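Local atomic coordinates of laminin subunit ALPHA-1 (Mus musculus, PDB entry 2JD4), a protein that forms the laminin alpha1 part of the basement membrane protein laminin-111, its LG4-5 domains probably helping to anchor laminin to cell surfaces. Residues Phe24-Gln28 / Asp363-Ala367; Ile51-Ala55 / Cys193-Glu199; Gln198-Glu204 / Val373-Pro379. The protein carries 4 engineered substitutions. All coordinates share one frame; numbering follows the deposited sequence.

Interaction 1 (Phe24-Gln28 / Asp363-Ala367)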
# COMPACT_ATOMS: atom_id res chain seq x y z
N PHE A 24 8.82 3.83 1.87
CA PHE A 24 8.81 2.38 2.00
C PHE A 24 7.41 1.85 1.70
O PHE A 24 6.51 2.61 1.35
CB PHE A 24 9.26 1.97 3.41
CG PHE A 24 10.65 2.41 3.76
CD1 PHE A 24 10.87 3.67 4.32
CD2 PHE A 24 11.74 1.58 3.51
CE1 PHE A 24 12.17 4.10 4.62
CE2 PHE A 24 13.04 2.00 3.80
CZ PHE A 24 13.25 3.27 4.36
N GLY A 25 7.23 0.54 1.82
CA GLY A 25 5.92 -0.04 1.56
C GLY A 25 5.56 -0.24 0.09
O GLY A 25 4.44 -0.65 -0.21
N LEU A 26 6.48 0.04 -0.83
CA LEU A 26 6.18 -0.15 -2.25
C LEU A 26 6.01 -1.65 -2.52
O LEU A 26 5.22 -2.06 -3.37
CB LEU A 26 7.31 0.43 -3.12
CG LEU A 26 7.41 1.95 -3.05
CD1 LEU A 26 8.70 2.39 -3.69
CD2 LEU A 26 6.21 2.61 -3.74
N SER A 27 6.77 -2.47 -1.79
CA SER A 27 6.64 -3.92 -1.88
C SER A 27 6.56 -4.35 -0.41
O SER A 27 6.84 -3.55 0.48
CB SER A 27 7.86 -4.56 -2.54
OG SER A 27 8.91 -4.75 -1.62
N GLN A 28 6.18 -5.60 -0.15
CA GLN A 28 6.09 -6.07 1.23
C GLN A 28 7.48 -6.15 1.87
O GLN A 28 7.60 -6.27 3.09
CB GLN A 28 5.40 -7.44 1.29
CG GLN A 28 3.93 -7.42 0.88
CD GLN A 28 2.98 -7.78 2.01
OE1 GLN A 28 2.97 -8.92 2.49
NE2 GLN A 28 2.18 -6.82 2.45
N ASP A 363 -4.25 -5.32 -1.27
CA ASP A 363 -3.06 -4.54 -0.96
C ASP A 363 -2.10 -4.65 -2.14
O ASP A 363 -1.46 -5.67 -2.33
CB ASP A 363 -2.41 -5.09 0.31
CG ASP A 363 -1.14 -4.35 0.71
OD1 ASP A 363 -0.80 -3.34 0.06
OD2 ASP A 363 -0.49 -4.79 1.68
N LEU A 364 -2.01 -3.59 -2.92
CA LEU A 364 -1.14 -3.58 -4.10
C LEU A 364 0.35 -3.80 -3.80
O LEU A 364 1.12 -4.12 -4.71
CB LEU A 364 -1.35 -2.27 -4.87
CG LEU A 364 -2.77 -2.08 -5.42
CD1 LEU A 364 -2.92 -0.69 -6.00
CD2 LEU A 364 -3.06 -3.12 -6.49
N SER A 365 0.77 -3.63 -2.55
CA SER A 365 2.18 -3.84 -2.23
C SER A 365 2.52 -5.34 -2.30
O SER A 365 3.70 -5.71 -2.29
CB SER A 365 2.51 -3.30 -0.83
OG SER A 365 1.80 -4.00 0.17
N ARG A 366 1.49 -6.18 -2.40
CA ARG A 366 1.67 -7.63 -2.46
C ARG A 366 1.69 -8.18 -3.88
O ARG A 366 1.73 -9.39 -4.08
CB ARG A 366 0.55 -8.33 -1.69
CG ARG A 366 0.38 -7.88 -0.25
CD ARG A 366 -0.83 -8.55 0.38
NE ARG A 366 -0.71 -10.00 0.36
CZ ARG A 366 -1.71 -10.84 0.60
NH1 ARG A 366 -2.92 -10.37 0.89
NH2 ARG A 366 -1.51 -12.15 0.57
N ALA A 367 1.64 -7.30 -4.87
CA ALA A 367 1.65 -7.73 -6.27
C ALA A 367 2.85 -8.61 -6.56
O ALA A 367 3.95 -8.36 -6.07
CB ALA A 367 1.66 -6.50 -7.19
O HOH W 1 6.01 -7.85 -1.83
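Asp363 brings OD2 to 3.4 Å from NE2 of Gln28, its carboxylate standing nearly upright (78°) to the amide plane. The other oxygen, OD1, accepts both Ser365 N (3.1 Å, N to OD1) and Ser365 OG (2.7 Å, OG to OD1). Both donors arrive from above the same face of the carboxylate, and the first bond makes an Asx turn that starts the short 3-10 segment. His376 NE2 is a further partner of OD1, so the carboxylate is firmly positioned. The backbone points CB of Ser365 at the opposing loop, 3.3 Å from Gly25 O, while a chi1 of 64° swings OG back to Asp363. The carbonyl oxygen of Ser365 receives a CA-H...O contact from Ser27 and, through a water, is bridged to Gln28 N; the water lies 2.8 Å from that nitrogen. The Arg366 chain runs alongside that of Gln28, and its CG packs 3.4 Å from the amide carbon CD; the guanidinium and amide planes differ by 36°. Small, polar and partly hydrated, the contact is an interface between two laminin G beta-sandwiches, LG4 giving the loop and LG5 the 3-10 turn.

Interaction 2 (Ile51-Ala55 / Cys193-Glu199)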
# COMPACT_ATOMS: atom_id res chain seq x y z
N ILE A 51 8.24 10.55 10.68
CA ILE A 51 7.47 9.71 9.79
C ILE A 51 6.20 10.38 9.29
O ILE A 51 5.62 11.24 9.96
CB ILE A 51 7.12 8.38 10.51
CG1 ILE A 51 6.50 7.38 9.53
CG2 ILE A 51 6.19 8.66 11.68
CD1 ILE A 51 6.45 5.96 10.08
N ARG A 52 5.79 10.00 8.09
CA ARG A 52 4.59 10.54 7.45
C ARG A 52 3.90 9.37 6.75
O ARG A 52 4.51 8.70 5.92
CB ARG A 52 4.97 11.60 6.42
CG ARG A 52 3.79 12.16 5.67
CD ARG A 52 4.06 12.08 4.19
NE ARG A 52 4.53 13.33 3.65
CZ ARG A 52 5.02 13.49 2.43
NH1 ARG A 52 5.11 12.45 1.61
NH2 ARG A 52 5.41 14.69 2.04
N THR A 53 2.63 9.13 7.07
CA THR A 53 1.92 7.98 6.50
C THR A 53 0.39 8.05 6.55
O THR A 53 -0.20 8.81 7.32
CB THR A 53 2.36 6.70 7.24
OG1 THR A 53 1.71 5.56 6.68
CG2 THR A 53 2.00 6.81 8.73
N PHE A 54 -0.25 7.24 5.71
CA PHE A 54 -1.72 7.14 5.67
C PHE A 54 -2.07 5.68 6.01
O PHE A 54 -3.24 5.33 6.14
CB PHE A 54 -2.27 7.43 4.26
CG PHE A 54 -2.16 8.87 3.84
CD1 PHE A 54 -1.16 9.28 2.96
CD2 PHE A 54 -3.09 9.81 4.28
CE1 PHE A 54 -1.09 10.60 2.52
CE2 PHE A 54 -3.03 11.14 3.85
CZ PHE A 54 -2.03 11.53 2.97
N ALA A 55 -1.04 4.84 6.15
CA ALA A 55 -1.23 3.42 6.41
C ALA A 55 -1.74 3.03 7.79
O ALA A 55 -1.65 3.79 8.75
CB ALA A 55 0.07 2.67 6.12
N CYS A 193 10.04 10.20 -1.79
CA CYS A 193 8.76 10.68 -1.31
C CYS A 193 8.35 11.97 -2.01
O CYS A 193 9.20 12.83 -2.25
CB CYS A 193 8.82 10.98 0.18
SG CYS A 193 9.70 9.78 1.21
N TYR A 194 7.07 12.11 -2.30
CA TYR A 194 6.56 13.32 -2.93
C TYR A 194 6.54 14.40 -1.84
O TYR A 194 6.29 14.11 -0.67
CB TYR A 194 5.14 13.10 -3.47
CG TYR A 194 5.06 12.15 -4.64
CD1 TYR A 194 4.39 10.93 -4.54
CD2 TYR A 194 5.65 12.48 -5.87
CE1 TYR A 194 4.31 10.06 -5.64
CE2 TYR A 194 5.57 11.62 -6.96
CZ TYR A 194 4.90 10.42 -6.84
OH TYR A 194 4.84 9.57 -7.92
N VAL A 195 6.83 15.65 -2.22
CA VAL A 195 6.82 16.74 -1.25
C VAL A 195 5.44 16.78 -0.61
O VAL A 195 5.31 17.02 0.59
CB VAL A 195 7.11 18.11 -1.94
CG1 VAL A 195 6.87 19.27 -0.97
CG2 VAL A 195 8.55 18.14 -2.41
N VAL A 196 4.42 16.53 -1.43
CA VAL A 196 3.03 16.51 -0.98
C VAL A 196 2.36 15.24 -1.49
O VAL A 196 2.37 14.98 -2.69
CB VAL A 196 2.23 17.72 -1.53
CG1 VAL A 196 0.82 17.68 -0.99
CG2 VAL A 196 2.91 19.02 -1.15
N ALA A 197 1.76 14.47 -0.58
CA ALA A 197 1.10 13.22 -0.97
C ALA A 197 -0.31 13.10 -0.39
O ALA A 197 -0.68 13.82 0.53
CB ALA A 197 1.94 12.02 -0.53
N GLN A 198 -1.08 12.18 -0.96
CA GLN A 198 -2.44 11.91 -0.52
C GLN A 198 -2.62 10.39 -0.49
O GLN A 198 -1.86 9.67 -1.14
CB GLN A 198 -3.46 12.56 -1.48
CG GLN A 198 -3.38 12.11 -2.94
CD GLN A 198 -4.41 12.82 -3.82
OE1 GLN A 198 -5.60 12.82 -3.52
NE2 GLN A 198 -3.95 13.43 -4.91
N GLU A 199 -3.59 9.90 0.27
CA GLU A 199 -3.79 8.46 0.35
C GLU A 199 -4.10 7.84 -1.01
O GLU A 199 -5.00 8.30 -1.71
CB GLU A 199 -4.93 8.13 1.32
CG GLU A 199 -5.18 6.63 1.45
CD GLU A 199 -6.19 6.30 2.52
OE1 GLU A 199 -6.81 7.23 3.07
OE2 GLU A 199 -6.36 5.09 2.82
O HOH W 2 -4.21 3.55 3.82
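Phe54 and the backbone at Gln198-Glu199 make the close-packed half of this contact. The phenyl ring lies against the chain with Glu199 N 3.4 Å above its plane, over the centre, while Ala197 O approaches the ring edge in plane, 3.6 Å from CZ. Glu199 CB rests on the ring in a CH-pi contact, 4.1 Å from the centroid and 23° off the normal. A chi1 of -70° sets CG of Phe54 opposite its own carbonyl carbon, which turns the ring across the passing segment.

Arg52, buried on strand 44-53, supplies the polar grip. Its guanidinium meets Tyr194 O end-on: NH1 at 3.1 Å and NH2 at 2.9 Å from that oxygen both donate to it, and the oxygen lies in the guanidinium plane. Ala197 CB flanks the group, 3.8 Å from NH1. A methionine in place of Arg52 would lack both N-H donors, and would probably leave the Tyr194 carbonyl without this clamp and the linker freer to shift.

The contact ties a strand of the LG4 beta-sandwich to the segment that leads on into LG5. Cys193, at the start of this linker, is bound by a disulfide to Cys168, whose backbone is itself hydrogen-bonded to Arg52, so the linker is anchored twice to the same part of LG4.

Packing is looser at the surface, where Val195 has its CB pointing away from the strand. Beyond the Phe54 ring, the extended Glu199 side chain is linked to Phe54 O through a water, which donates to that carbonyl and, at 2.8 Å, to Glu199 OE2. Nearby, Ala55 N donates to Thr53 OG1 in an ST turn, the same hydroxyl also bonding Pro166 O.

Interaction 3 (Gln198-Glu204 / Val373-Pro379)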
# COMPACT_ATOMS: atom_id res chain seq x y z
N GLN A 198 -1.08 12.18 -0.96
CA GLN A 198 -2.44 11.91 -0.52
C GLN A 198 -2.62 10.39 -0.49
O GLN A 198 -1.86 9.67 -1.14
CB GLN A 198 -3.46 12.56 -1.48
CG GLN A 198 -3.38 12.11 -2.94
CD GLN A 198 -4.41 12.82 -3.82
OE1 GLN A 198 -5.60 12.82 -3.52
NE2 GLN A 198 -3.95 13.43 -4.91
N GLU A 199 -3.59 9.90 0.27
CA GLU A 199 -3.79 8.46 0.35
C GLU A 199 -4.10 7.84 -1.01
O GLU A 199 -5.00 8.30 -1.71
CB GLU A 199 -4.93 8.13 1.32
CG GLU A 199 -5.18 6.63 1.45
CD GLU A 199 -6.19 6.30 2.52
OE1 GLU A 199 -6.81 7.23 3.07
OE2 GLU A 199 -6.36 5.09 2.82
N GLY A 200 -3.34 6.81 -1.37
CA GLY A 200 -3.55 6.14 -2.64
C GLY A 200 -2.31 5.56 -3.32
O GLY A 200 -1.18 5.74 -2.85
N THR A 201 -2.53 4.88 -4.44
CA THR A 201 -1.46 4.27 -5.21
C THR A 201 -1.37 4.92 -6.58
O THR A 201 -2.35 4.95 -7.33
CB THR A 201 -1.71 2.77 -5.41
OG1 THR A 201 -1.57 2.09 -4.16
CG2 THR A 201 -0.73 2.20 -6.42
N PHE A 202 -0.18 5.41 -6.92
CA PHE A 202 0.04 6.06 -8.21
C PHE A 202 0.34 5.07 -9.35
O PHE A 202 1.13 4.14 -9.17
CB PHE A 202 1.19 7.05 -8.10
CG PHE A 202 1.42 7.86 -9.36
CD1 PHE A 202 0.40 8.63 -9.89
CD2 PHE A 202 2.66 7.85 -9.99
CE1 PHE A 202 0.60 9.39 -11.04
CE2 PHE A 202 2.88 8.61 -11.15
CZ PHE A 202 1.85 9.38 -11.67
N PHE A 203 -0.30 5.30 -10.49
CA PHE A 203 -0.13 4.50 -11.71
C PHE A 203 0.34 5.52 -12.76
O PHE A 203 -0.43 6.40 -13.15
CB PHE A 203 -1.46 3.89 -12.17
CG PHE A 203 -2.00 2.81 -11.27
CD1 PHE A 203 -2.54 3.11 -10.02
CD2 PHE A 203 -2.01 1.48 -11.70
CE1 PHE A 203 -3.08 2.11 -9.21
CE2 PHE A 203 -2.55 0.47 -10.91
CZ PHE A 203 -3.09 0.78 -9.66
N GLU A 204 1.58 5.41 -13.22
CA GLU A 204 2.13 6.37 -14.18
C GLU A 204 1.62 6.28 -15.62
O GLU A 204 1.88 7.20 -16.42
CB GLU A 204 3.66 6.31 -14.18
CG GLU A 204 4.26 5.08 -14.86
CD GLU A 204 5.78 5.02 -14.75
OE1 GLU A 204 6.39 4.19 -15.44
OE2 GLU A 204 6.35 5.80 -13.96
N VAL A 373 3.92 1.11 -11.34
CA VAL A 373 2.91 1.30 -10.30
C VAL A 373 3.64 1.46 -8.97
O VAL A 373 4.62 0.76 -8.71
CB VAL A 373 1.96 0.08 -10.20
CG1 VAL A 373 0.94 0.30 -9.09
CG2 VAL A 373 1.26 -0.12 -11.54
N PHE A 374 3.16 2.38 -8.13
CA PHE A 374 3.81 2.67 -6.85
C PHE A 374 2.81 2.61 -5.69
O PHE A 374 2.31 3.62 -5.23
CB PHE A 374 4.47 4.05 -6.96
CG PHE A 374 5.33 4.21 -8.20
CD1 PHE A 374 4.74 4.50 -9.43
CD2 PHE A 374 6.70 4.02 -8.14
CE1 PHE A 374 5.52 4.60 -10.58
CE2 PHE A 374 7.48 4.10 -9.29
CZ PHE A 374 6.89 4.39 -10.52
N PRO A 375 2.53 1.39 -5.20
CA PRO A 375 1.58 1.19 -4.11
C PRO A 375 1.72 2.07 -2.89
O PRO A 375 2.81 2.19 -2.31
CB PRO A 375 1.72 -0.30 -3.78
CG PRO A 375 3.04 -0.67 -4.30
CD PRO A 375 3.20 0.13 -5.56
N HIS A 376 0.61 2.71 -2.53
CA HIS A 376 0.50 3.57 -1.36
C HIS A 376 1.16 4.95 -1.49
O HIS A 376 1.06 5.76 -0.57
CB HIS A 376 1.05 2.84 -0.12
CG HIS A 376 0.37 1.52 0.14
ND1 HIS A 376 -0.97 1.42 0.42
CD2 HIS A 376 0.85 0.26 0.13
CE1 HIS A 376 -1.29 0.14 0.58
NE2 HIS A 376 -0.20 -0.58 0.41
N SER A 377 1.82 5.21 -2.61
CA SER A 377 2.44 6.50 -2.84
C SER A 377 1.73 7.22 -3.99
O SER A 377 1.84 6.80 -5.14
CB SER A 377 3.93 6.32 -3.16
OG SER A 377 4.59 7.57 -3.30
N CYS A 378 0.99 8.28 -3.66
CA CYS A 378 0.24 9.07 -4.65
C CYS A 378 0.57 10.55 -4.43
O CYS A 378 0.45 11.07 -3.32
CB CYS A 378 -1.27 8.82 -4.49
SG CYS A 378 -2.34 9.87 -5.55
N PRO A 379 1.01 11.25 -5.50
CA PRO A 379 1.38 12.67 -5.46
C PRO A 379 0.26 13.69 -5.41
O PRO A 379 -0.89 13.40 -5.72
CB PRO A 379 2.21 12.83 -6.73
CG PRO A 379 1.43 11.98 -7.70
CD PRO A 379 1.13 10.72 -6.88
O HOH W 3 0.56 8.54 -0.66
O HOH W 4 -1.28 5.97 0.96
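The rings of Phe202 and Phe374 are neighbours, with CD2 of the first 4.0 Å from CD1 of the second. They share one side of an antiparallel pairing between strands 201-204 and 369-374, which brings the first and last parts of the LG5 beta-sandwich together. From further along the chain, Pro379 crosses Phe202 at about a right angle and places CG over one face of its ring. On the other side of the strands, Val373 and Phe203 meet as a non-hydrogen-bonded pair: Val373 CG1 makes a CH-pi contact over the Phe203 ring, 4.0 Å from its centroid and 14° off the normal. The strands are joined by Phe374 N donating to Phe202 O at 2.9 Å; Phe202 N makes a weak bond to Ser377 O, outside strand 369-374.

Beyond Phe374 the chain makes a type II turn to Ser377. Thr201 secures it: with chi1 at -69° its OG1 accepts the turn's His376 N at 2.8 Å in a nearly straight bond, while CG2 packs tightly on Pro375 CA. The outer edge is hydrated. One water joins Gln198 O, His376 O and Cys378 N; another links Gly200 N to His376 O. Gln198 ends the contact with its side-chain amide, OE1 taken by Trp285 and NE2 donating to Pro379 O at 3.2 Å, almost linear at 176°.

How the interactions relate
Interaction 3 is mostly buried and joins the first and last parts of LG5, together with the linker's last residues, through paired strands and aromatic packing. Interactions 1 and 2 are only partly buried and join LG4 to what follows it: interaction 1 spans the two domains through loops, with a water and a CA-H...O contact, whereas interaction 2 pins the linker with an arginine clamp and a ring against backbone. Interactions 2 and 3 share Gln198 and Glu199, and Tyr194 of the linker packs onto Ser377, Phe202 and Pro379. Interactions 1 and 3 meet where Leu364 CD1 packs 3.6 Å from Thr201 OG1. Interactions 1 and 2 do not touch, their nearest atoms being about 6 Å apart.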